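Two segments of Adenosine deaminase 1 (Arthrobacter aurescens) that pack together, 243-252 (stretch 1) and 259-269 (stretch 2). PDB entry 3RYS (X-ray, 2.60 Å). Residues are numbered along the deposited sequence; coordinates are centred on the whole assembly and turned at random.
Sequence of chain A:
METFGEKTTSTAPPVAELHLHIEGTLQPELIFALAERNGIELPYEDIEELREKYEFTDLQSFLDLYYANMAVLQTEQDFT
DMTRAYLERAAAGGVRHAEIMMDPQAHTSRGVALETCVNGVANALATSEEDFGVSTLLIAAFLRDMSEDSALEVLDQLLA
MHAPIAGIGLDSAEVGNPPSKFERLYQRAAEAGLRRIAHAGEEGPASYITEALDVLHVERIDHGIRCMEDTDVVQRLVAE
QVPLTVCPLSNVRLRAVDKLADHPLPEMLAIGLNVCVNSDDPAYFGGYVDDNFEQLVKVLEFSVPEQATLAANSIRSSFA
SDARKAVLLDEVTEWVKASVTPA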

# COMPACT_ATOMS: atom_id res chain seq x y z
N PRO A 243 9.74 -7.13 -7.60
CA PRO A 243 9.51 -6.59 -6.26
C PRO A 243 8.22 -7.15 -5.67
O PRO A 243 7.20 -7.17 -6.35
CB PRO A 243 9.36 -5.08 -6.50
CG PRO A 243 10.04 -4.83 -7.81
CD PRO A 243 9.83 -6.07 -8.62
N LEU A 244 8.30 -7.61 -4.42
CA LEU A 244 7.13 -8.08 -3.68
C LEU A 244 6.86 -7.17 -2.47
O LEU A 244 7.66 -7.11 -1.53
CB LEU A 244 7.32 -9.53 -3.22
CG LEU A 244 6.62 -10.62 -4.05
CD1 LEU A 244 6.96 -10.52 -5.53
CD2 LEU A 244 6.96 -12.01 -3.52
N THR A 245 5.74 -6.46 -2.50
CA THR A 245 5.42 -5.54 -1.42
C THR A 245 4.70 -6.24 -0.26
O THR A 245 3.47 -6.18 -0.14
CB THR A 245 4.67 -4.29 -1.93
OG1 THR A 245 3.40 -4.67 -2.47
CG2 THR A 245 5.48 -3.59 -3.01
N VAL A 246 5.48 -6.89 0.60
CA VAL A 246 4.94 -7.62 1.74
C VAL A 246 4.40 -6.70 2.84
O VAL A 246 4.98 -5.65 3.12
CB VAL A 246 5.99 -8.56 2.37
CG1 VAL A 246 5.36 -9.40 3.48
CG2 VAL A 246 6.61 -9.45 1.30
N CYS A 247 3.29 -7.11 3.45
CA CYS A 247 2.68 -6.34 4.54
C CYS A 247 2.43 -7.26 5.73
O CYS A 247 1.36 -7.85 5.84
CB CYS A 247 1.37 -5.71 4.07
SG CYS A 247 1.47 -4.87 2.47
N PRO A 248 3.43 -7.37 6.62
CA PRO A 248 3.43 -8.32 7.74
C PRO A 248 2.21 -8.24 8.66
O PRO A 248 1.50 -9.23 8.81
CB PRO A 248 4.71 -7.95 8.51
CG PRO A 248 5.60 -7.34 7.45
CD PRO A 248 4.68 -6.59 6.55
N LEU A 249 1.98 -7.08 9.26
CA LEU A 249 0.85 -6.90 10.16
C LEU A 249 -0.49 -7.08 9.45
O LEU A 249 -1.44 -7.61 10.01
CB LEU A 249 0.90 -5.52 10.82
CG LEU A 249 2.07 -5.28 11.76
CD1 LEU A 249 1.92 -3.92 12.46
CD2 LEU A 249 2.18 -6.41 12.78
N SER A 250 -0.56 -6.61 8.21
CA SER A 250 -1.77 -6.76 7.42
C SER A 250 -2.17 -8.24 7.32
O SER A 250 -3.31 -8.62 7.62
CB SER A 250 -1.60 -6.14 6.04
OG SER A 250 -2.75 -6.34 5.24
N ASN A 251 -1.21 -9.08 6.92
CA ASN A 251 -1.44 -10.50 6.75
C ASN A 251 -1.89 -11.19 8.04
O ASN A 251 -2.71 -12.10 8.02
CB ASN A 251 -0.20 -11.19 6.19
CG ASN A 251 0.22 -10.63 4.84
OD1 ASN A 251 -0.59 -10.06 4.12
ND2 ASN A 251 1.49 -10.79 4.50
N VAL A 252 -1.33 -10.74 9.16
CA VAL A 252 -1.70 -11.30 10.45
C VAL A 252 -3.13 -10.90 10.83
O VAL A 252 -3.95 -11.75 11.16
CB VAL A 252 -0.73 -10.88 11.58
CG1 VAL A 252 -1.31 -11.23 12.93
CG2 VAL A 252 0.62 -11.56 11.39
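Stretch 2 (259-269) KLADHPLPEML

Stretch 2 doubles back over stretch 1. Leu260, first residue of the 3-10 segment that runs to Asp262, lies against the helix that starts at Pro248, and after the loop at His263 the helix of stretch 2 runs back beside the strand Leu244 to Val246. Strand and helix are nearly antiparallel, with a signed crossing angle of -157° and axes 11.4 Å apart at closest approach. The CA atoms of Val252 and Lys259 lie 5.9 Å apart, those of Val246 and Leu265 7.5 Å, and those of Leu244 and Met268 9.6 Å, so the backbones lie farther apart toward the strand end of the contact.

The polar rule is concentrated in His263, the residue of stretch 2 most covered by stretch 1. Its NE2 receives a hydrogen bond from Asn251 ND2 at 2.8 Å, with the donor at the ring edge and near its plane, while His263 ND1 accepts from Leu265 N at 3.0 Å, capping the helix that follows. One side chain thus both caps that helix and bonds to the helix of stretch 1. With chi1 of His263 in t, the ring lies near carbon atoms, CE1 lying 3.4 Å from Val246 CG1 and NE2 3.8 Å from Pro248 CA.

The remaining contacts are made by apolar side chains, in one case against backbone. Val246 and Leu244, alternate residues of the strand, both point toward the helix: Val246 CG2 meets Leu265 CD1 at 3.9 Å, and Met268 CE reaches Leu244 CD2 at 3.6 Å and Val246 CG2 at 4.2 Å. Thr245, between them, makes no contact. Toward the 3-10 segment, Leu260 CD1 packs 4.1 Å from Pro248 CB, and Val252 CG2 lies 4.0 Å from Leu260 CB and 3.5 Å from the backbone atom Leu260 N.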

# COMPACT_ATOMS: atom_id res chain seq x y z
N LYS A 259 -0.03 -16.20 13.15
CA LYS A 259 0.70 -15.29 14.02
C LYS A 259 1.87 -14.69 13.27
O LYS A 259 2.37 -15.27 12.30
CB LYS A 259 1.19 -16.01 15.27
CG LYS A 259 0.08 -16.45 16.22
CD LYS A 259 0.51 -17.64 17.06
CE LYS A 259 1.68 -17.30 17.97
NZ LYS A 259 2.26 -18.53 18.59
N LEU A 260 2.33 -13.52 13.71
CA LEU A 260 3.48 -12.90 13.08
C LEU A 260 4.68 -13.86 13.11
O LEU A 260 5.52 -13.84 12.21
CB LEU A 260 3.83 -11.59 13.77
CG LEU A 260 4.98 -10.83 13.10
CD1 LEU A 260 4.65 -10.58 11.64
CD2 LEU A 260 5.28 -9.53 13.83
N ALA A 261 4.74 -14.70 14.13
CA ALA A 261 5.85 -15.64 14.27
C ALA A 261 5.84 -16.66 13.13
O ALA A 261 6.84 -17.35 12.89
CB ALA A 261 5.80 -16.33 15.62
N ASP A 262 4.72 -16.74 12.43
CA ASP A 262 4.56 -17.71 11.35
C ASP A 262 4.74 -17.09 9.97
O ASP A 262 4.53 -17.76 8.96
CB ASP A 262 3.17 -18.36 11.44
CG ASP A 262 2.93 -19.03 12.78
OD1 ASP A 262 3.81 -19.80 13.23
OD2 ASP A 262 1.85 -18.80 13.38
N HIS A 263 5.14 -15.82 9.92
CA HIS A 263 5.21 -15.13 8.63
C HIS A 263 6.40 -15.56 7.77
O HIS A 263 7.51 -15.71 8.27
CB HIS A 263 5.22 -13.61 8.82
CG HIS A 263 4.75 -12.86 7.63
ND1 HIS A 263 5.53 -12.67 6.51
CD2 HIS A 263 3.56 -12.26 7.37
CE1 HIS A 263 4.84 -11.98 5.61
NE2 HIS A 263 3.64 -11.72 6.11
N PRO A 264 6.15 -15.76 6.46
CA PRO A 264 7.15 -16.24 5.49
C PRO A 264 8.23 -15.22 5.17
O PRO A 264 9.22 -15.60 4.54
CB PRO A 264 6.32 -16.48 4.22
CG PRO A 264 4.89 -16.48 4.67
CD PRO A 264 4.83 -15.57 5.84
N LEU A 265 8.06 -13.97 5.58
CA LEU A 265 9.01 -12.92 5.21
C LEU A 265 10.49 -13.31 5.36
O LEU A 265 11.28 -13.12 4.44
CB LEU A 265 8.72 -11.62 5.96
CG LEU A 265 9.65 -10.50 5.48
CD1 LEU A 265 9.34 -10.19 4.02
CD2 LEU A 265 9.53 -9.26 6.34
N PRO A 266 10.88 -13.84 6.54
CA PRO A 266 12.28 -14.22 6.72
C PRO A 266 12.75 -15.20 5.65
O PRO A 266 13.80 -15.00 5.05
CB PRO A 266 12.28 -14.91 8.09
CG PRO A 266 11.09 -14.39 8.79
CD PRO A 266 10.06 -14.12 7.73
N GLU A 267 11.96 -16.24 5.41
CA GLU A 267 12.28 -17.26 4.42
C GLU A 267 12.32 -16.67 3.00
O GLU A 267 13.18 -17.04 2.19
CB GLU A 267 11.28 -18.41 4.49
CG GLU A 267 11.54 -19.54 3.48
CD GLU A 267 10.52 -20.67 3.57
OE1 GLU A 267 9.50 -20.52 4.29
OE2 GLU A 267 10.73 -21.71 2.91
N MET A 268 11.40 -15.75 2.73
CA MET A 268 11.31 -15.10 1.42
C MET A 268 12.57 -14.28 1.15
O MET A 268 13.10 -14.28 0.03
CB MET A 268 10.08 -14.18 1.35
CG MET A 268 8.75 -14.91 1.43
SD MET A 268 7.34 -13.79 1.57
CE MET A 268 7.06 -13.33 -0.14
N LEU A 269 13.04 -13.58 2.18
CA LEU A 269 14.26 -12.81 2.08
C LEU A 269 15.45 -13.75 1.89
O LEU A 269 16.26 -13.55 0.98
CB LEU A 269 14.45 -11.96 3.34
CG LEU A 269 15.57 -10.93 3.32
CD1 LEU A 269 15.36 -9.91 2.22
CD2 LEU A 269 15.68 -10.25 4.68